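Local coordinates for predicted flavin-nucleotide-binding protein from COG3576 family structurally related to pyridoxine 5'-phosphate oxidase (Lactobacillus delbrueckii subsp. bulgaricus, PDB 2HTD), which probably binds a flavin nucleotide and may act as an oxidoreductase related to the pyridoxamine 5'-phosphate oxidases, at residues 28-31 with 32-35; 34-38 with 39-43. All blocks are in the same frame, centred on the assembly; numbering follows the deposited sequence.

Contact 1: 28-31 with 32-35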
loop_
_atom_site.group_PDB
_atom_site.type_symbol
_atom_site.label_atom_id
_atom_site.label_comp_id
_atom_site.label_asym_id
_atom_site.label_seq_id
_atom_site.Cartn_x
_atom_site.Cartn_y
_atom_site.Cartn_z
ATOM N N LEU B 28 3.427 -7.695 17.242
ATOM C CA LEU B 28 2.670 -8.671 16.433
ATOM C C LEU B 28 2.346 -9.924 17.199
ATOM O O LEU B 28 3.096 -10.348 18.065
ATOM C CB LEU B 28 3.444 -9.063 15.173
ATOM C CG LEU B 28 3.788 -7.914 14.245
ATOM C CD1 LEU B 28 4.787 -8.331 13.160
ATOM C CD2 LEU B 28 2.506 -7.281 13.631
ATOM N N THR B 29 1.153 -10.467 16.990
ATOM C CA THR B 29 0.844 -11.818 17.489
ATOM C C THR B 29 1.514 -12.824 16.549
ATOM O O THR B 29 1.953 -12.453 15.431
ATOM C CB THR B 29 -0.660 -12.085 17.463
ATOM O OG1 THR B 29 -1.132 -11.981 16.113
ATOM C CG2 THR B 29 -1.398 -11.060 18.365
ATOM N N GLU B 30 1.504 -14.091 16.949
ATOM C CA GLU B 30 2.086 -15.122 16.086
ATOM C C GLU B 30 1.352 -15.206 14.763
ATOM O O GLU B 30 1.984 -15.339 13.727
ATOM C CB GLU B 30 2.110 -16.485 16.770
ATOM C CG GLU B 30 2.833 -17.574 15.904
ATOM C CD GLU B 30 4.353 -17.338 15.676
ATOM O OE1 GLU B 30 4.919 -16.324 16.156
ATOM O OE2 GLU B 30 4.996 -18.186 15.006
ATOM N N GLU B 31 0.024 -15.073 14.769
ATOM C CA GLU B 31 -0.721 -15.140 13.518
ATOM C C GLU B 31 -0.287 -14.017 12.633
ATOM O O GLU B 31 -0.225 -14.133 11.369
ATOM C CB GLU B 31 -2.235 -15.057 13.795
ATOM C CG GLU B 31 -3.144 -14.986 12.577
ATOM C CD GLU B 31 -3.720 -13.609 12.288
ATOM O OE1 GLU B 31 -3.570 -12.683 13.112
ATOM O OE2 GLU B 31 -4.403 -13.448 11.242
ATOM N N GLN B 32 -0.037 -12.840 13.216
ATOM C CA GLN B 32 0.367 -11.680 12.385
ATOM C C GLN B 32 1.807 -11.792 11.854
ATOM O O GLN B 32 2.105 -11.416 10.721
ATOM C CB GLN B 32 0.202 -10.393 13.195
ATOM C CG GLN B 32 -1.274 -10.070 13.412
ATOM C CD GLN B 32 -1.534 -9.078 14.489
ATOM O OE1 GLN B 32 -0.654 -8.755 15.292
ATOM N NE2 GLN B 32 -2.787 -8.614 14.551
ATOM N N VAL B 33 2.680 -12.314 12.709
ATOM C CA VAL B 33 4.022 -12.652 12.266
ATOM C C VAL B 33 3.968 -13.588 11.065
ATOM O O VAL B 33 4.653 -13.394 10.055
ATOM C CB VAL B 33 4.815 -13.325 13.410
ATOM C CG1 VAL B 33 6.075 -13.995 12.822
ATOM C CG2 VAL B 33 5.186 -12.328 14.517
ATOM N N ASN B 34 3.134 -14.608 11.133
ATOM C CA ASN B 34 3.030 -15.527 9.987
ATOM C C ASN B 34 2.403 -14.911 8.766
ATOM O O ASN B 34 2.790 -15.234 7.644
ATOM C CB ASN B 34 2.307 -16.785 10.410
ATOM C CG ASN B 34 3.178 -17.657 11.273
ATOM O OD1 ASN B 34 4.405 -17.656 11.123
ATOM N ND2 ASN B 34 2.560 -18.427 12.167
ATOM N N LEU B 35 1.496 -13.958 8.940
ATOM C CA LEU B 35 1.057 -13.193 7.762
ATOM C C LEU B 35 2.201 -12.495 7.011
ATOM O O LEU B 35 2.272 -12.568 5.784
ATOM C CB LEU B 35 -0.005 -12.146 8.120
ATOM C CG LEU B 35 -1.442 -12.659 8.261
ATOM C CD1 LEU B 35 -2.336 -11.620 8.951
ATOM C CD2 LEU B 35 -2.024 -12.993 6.890
HETATM O O HOH W 1 6.481 -17.676 13.014
#

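Contact 2: 34-38 with 39-43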
loop_
_atom_site.group_PDB
_atom_site.type_symbol
_atom_site.label_atom_id
_atom_site.label_comp_id
_atom_site.label_asym_id
_atom_site.label_seq_id
_atom_site.Cartn_x
_atom_site.Cartn_y
_atom_site.Cartn_z
ATOM N N ASN B 34 3.134 -14.608 11.133
ATOM C CA ASN B 34 3.030 -15.527 9.987
ATOM C C ASN B 34 2.403 -14.911 8.766
ATOM O O ASN B 34 2.790 -15.234 7.644
ATOM C CB ASN B 34 2.307 -16.785 10.410
ATOM C CG ASN B 34 3.178 -17.657 11.273
ATOM O OD1 ASN B 34 4.405 -17.656 11.123
ATOM N ND2 ASN B 34 2.560 -18.427 12.167
ATOM N N LEU B 35 1.496 -13.958 8.940
ATOM C CA LEU B 35 1.057 -13.193 7.762
ATOM C C LEU B 35 2.201 -12.495 7.011
ATOM O O LEU B 35 2.272 -12.568 5.784
ATOM C CB LEU B 35 -0.005 -12.146 8.120
ATOM C CG LEU B 35 -1.442 -12.659 8.261
ATOM C CD1 LEU B 35 -2.336 -11.620 8.951
ATOM C CD2 LEU B 35 -2.024 -12.993 6.890
ATOM N N PHE B 36 3.060 -11.810 7.784
ATOM C CA PHE B 36 4.222 -11.141 7.237
ATOM C C PHE B 36 5.214 -12.092 6.620
ATOM O O PHE B 36 5.767 -11.789 5.570
ATOM C CB PHE B 36 4.939 -10.221 8.248
ATOM C CG PHE B 36 4.291 -8.879 8.403
ATOM C CD1 PHE B 36 4.392 -7.915 7.416
ATOM C CD2 PHE B 36 3.531 -8.613 9.524
ATOM C CE1 PHE B 36 3.761 -6.689 7.569
ATOM C CE2 PHE B 36 2.902 -7.394 9.669
ATOM C CZ PHE B 36 3.025 -6.430 8.692
ATOM N N LYS B 37 5.397 -13.240 7.236
ATOM C CA LYS B 37 6.328 -14.233 6.708
ATOM C C LYS B 37 5.871 -14.877 5.401
ATOM O O LYS B 37 6.713 -15.175 4.550
ATOM C CB LYS B 37 6.588 -15.323 7.745
ATOM C CG LYS B 37 7.466 -14.876 8.849
ATOM C CD LYS B 37 7.792 -16.072 9.772
ATOM C CE LYS B 37 8.668 -15.653 10.922
ATOM N NZ LYS B 37 8.857 -16.752 11.917
ATOM N N ASN B 38 4.568 -15.118 5.273
ATOM C CA ASN B 38 4.013 -16.047 4.283
ATOM C C ASN B 38 3.403 -15.370 3.071
ATOM O O ASN B 38 3.007 -16.040 2.097
ATOM C CB ASN B 38 2.908 -16.917 4.915
ATOM C CG ASN B 38 3.439 -17.877 5.996
ATOM O OD1 ASN B 38 4.644 -18.064 6.162
ATOM N ND2 ASN B 38 2.523 -18.465 6.740
ATOM N N ASN B 39 3.255 -14.056 3.121
ATOM C CA ASN B 39 2.612 -13.336 2.025
ATOM C C ASN B 39 3.484 -12.214 1.502
ATOM O O ASN B 39 4.384 -11.737 2.178
ATOM C CB ASN B 39 1.260 -12.770 2.496
ATOM C CG ASN B 39 0.298 -13.832 2.860
ATOM O OD1 ASN B 39 -0.338 -14.430 1.979
ATOM N ND2 ASN B 39 0.198 -14.137 4.176
ATOM N N LEU B 40 3.224 -11.800 0.254
ATOM C CA LEU B 40 3.890 -10.686 -0.329
ATOM C C LEU B 40 3.427 -9.441 0.410
ATOM O O LEU B 40 2.217 -9.158 0.480
ATOM C CB LEU B 40 3.527 -10.578 -1.821
ATOM C CG LEU B 40 4.169 -9.426 -2.589
ATOM C CD1 LEU B 40 5.710 -9.415 -2.521
ATOM C CD2 LEU B 40 3.676 -9.470 -4.033
ATOM N N VAL B 41 4.372 -8.708 0.987
ATOM C CA VAL B 41 4.087 -7.496 1.763
ATOM C C VAL B 41 4.100 -6.275 0.850
ATOM O O VAL B 41 4.946 -6.163 -0.038
ATOM C CB VAL B 41 5.112 -7.379 2.907
ATOM C CG1 VAL B 41 4.971 -6.082 3.719
ATOM C CG2 VAL B 41 4.912 -8.617 3.776
ATOM N N TYR B 42 3.172 -5.350 1.113
ATOM C CA TYR B 42 3.140 -4.055 0.423
ATOM C C TYR B 42 3.473 -2.971 1.404
ATOM O O TYR B 42 3.092 -3.043 2.578
ATOM C CB TYR B 42 1.774 -3.769 -0.236
ATOM C CG TYR B 42 1.638 -4.467 -1.531
ATOM C CD1 TYR B 42 1.475 -5.859 -1.584
ATOM C CD2 TYR B 42 1.699 -3.788 -2.731
ATOM C CE1 TYR B 42 1.397 -6.515 -2.797
ATOM C CE2 TYR B 42 1.635 -4.431 -3.920
ATOM C CZ TYR B 42 1.466 -5.797 -3.968
ATOM O OH TYR B 42 1.394 -6.331 -5.238
ATOM N N LEU B 43 4.231 -1.996 0.945
ATOM C CA LEU B 43 4.760 -0.920 1.762
ATOM C C LEU B 43 4.348 0.424 1.196
ATOM O O LEU B 43 4.365 0.623 -0.006
ATOM C CB LEU B 43 6.285 -1.040 1.800
ATOM C CG LEU B 43 7.274 -0.062 2.381
ATOM C CD1 LEU B 43 8.578 -0.819 2.568
ATOM C CD2 LEU B 43 7.500 1.130 1.471
#

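Contact 1: 28-31 with 32-35
Thr-29 and Gln-32 exchange bonds in a capping box that starts helix 30-38. With OG1 of Thr-29 set between its own backbone N and carbonyl carbon (chi1 60°), the hydroxyl oxygen faces the first turn and accepts from the backbone N of Gln-32 at 3.2 Å. A short side chain ending in a hydroxyl suits an N-cap, because its oxygen can accept from an early helix amide that has no preceding carbonyl in the helix. Gln-32 answers with its side chain, which runs back extended beyond CG until OE1 takes the N-H of Thr-29 at 3.0 Å. That bond is nearly straight, 169° at the hydrogen, although the donor stands above the amide's carbonyl plane. Helical bonding proper begins where Val-33 N meets Thr-29 O at 2.8 Å. Beside it, CG2 of the branched Val-33 packs on CB of Leu-28 at 3.8 Å, the apolar pair flanking the capping box as in a hydrophobic staple.

On the more open side, the carboxylate of Glu-30 and the amide of Asn-34 are turned 78° apart and share a water that donates to Glu-30 OE2 and to Asn-34 OD1. The chain of Glu-31 lies alongside Leu-35, both pointing the same way, with OE2 of Glu-31 3.6 Å from CD1 of Leu-35.

The buried side of this turn rests on the sheet: Leu-28 touches Val-103 and Ile-135, Gln-32 reaches Val-101 and Val-138 of strands 99-110 and 129-139, and Leu-35 meets Ala-92 of strand 88-94.

Contact 2: 34-38 with 39-43
Asn-39 folds its side chain back over the last turn of the helix to reach the carbonyl of Leu-35. Its CB starts 3.4 Å from Leu-35 O, and CG, placed beside the backbone N (chi1 -64°), lies against the peptide carbonyl group of Asn-38. The amide then divides: OD1 remains on the Asn-38 side, 3.7 Å from that residue's carbonyl O, while ND2 donates to Leu-35 O at 3.1 Å. The oxygen is met in its carbonyl plane, on a lone pair, and lies only 6° out of the asparagine's amide plane, so the bond helps to fix the rotation of the amide. ND2 also passes 3.7 Å from CD2 of Leu-35, the two side chains crossing at a slant.

Leu-35 O also receives a weak bond from Asn-39 N, at 128°. Asn-39 is the first residue to leave helical backbone angles, and this double hold on a last-turn carbonyl marks the C-terminal end of helix 30-38, where carbonyls run short of amide partners. With alanine in place of Asn-39 the amide is gone, and Leu-35 O would probably keep only weak backbone bonds from this turn, leaving the helix end freer to fray.

Two residues on, the CB of Val-41 points toward the helix, and its CG2 comes 3.7 Å from CD1 of Phe-36, the side chains crossing at about a right angle. A flat aromatic suits this buried position, since the ring of Phe-36 also packs on Ala-92, Val-101, Val-103 and Val-62 of three other strands.

Overall arrangement
From the N terminus, the chain first meets contact 1, which closes the opening turn of helix 30-38, and then contact 2, which closes the turn leading from that helix into strand 41-46. The two neither nest nor cross; they follow in series, sharing Asn-34 and Leu-35, with centres about 10 Å apart. Packing also joins them directly, CD1 of Leu-28 lying 3.9 Å from CD2 of Phe-36. Residues of contact 1 also rest on strands 99-110 and 129-139, whereas contact 2 joins the end of the helix to strand 41-46. That strand pairs with 52-57 and 88-94, and its Tyr-42 stacks on Tyr-42 of the second subunit, bringing the path to the dimer interface.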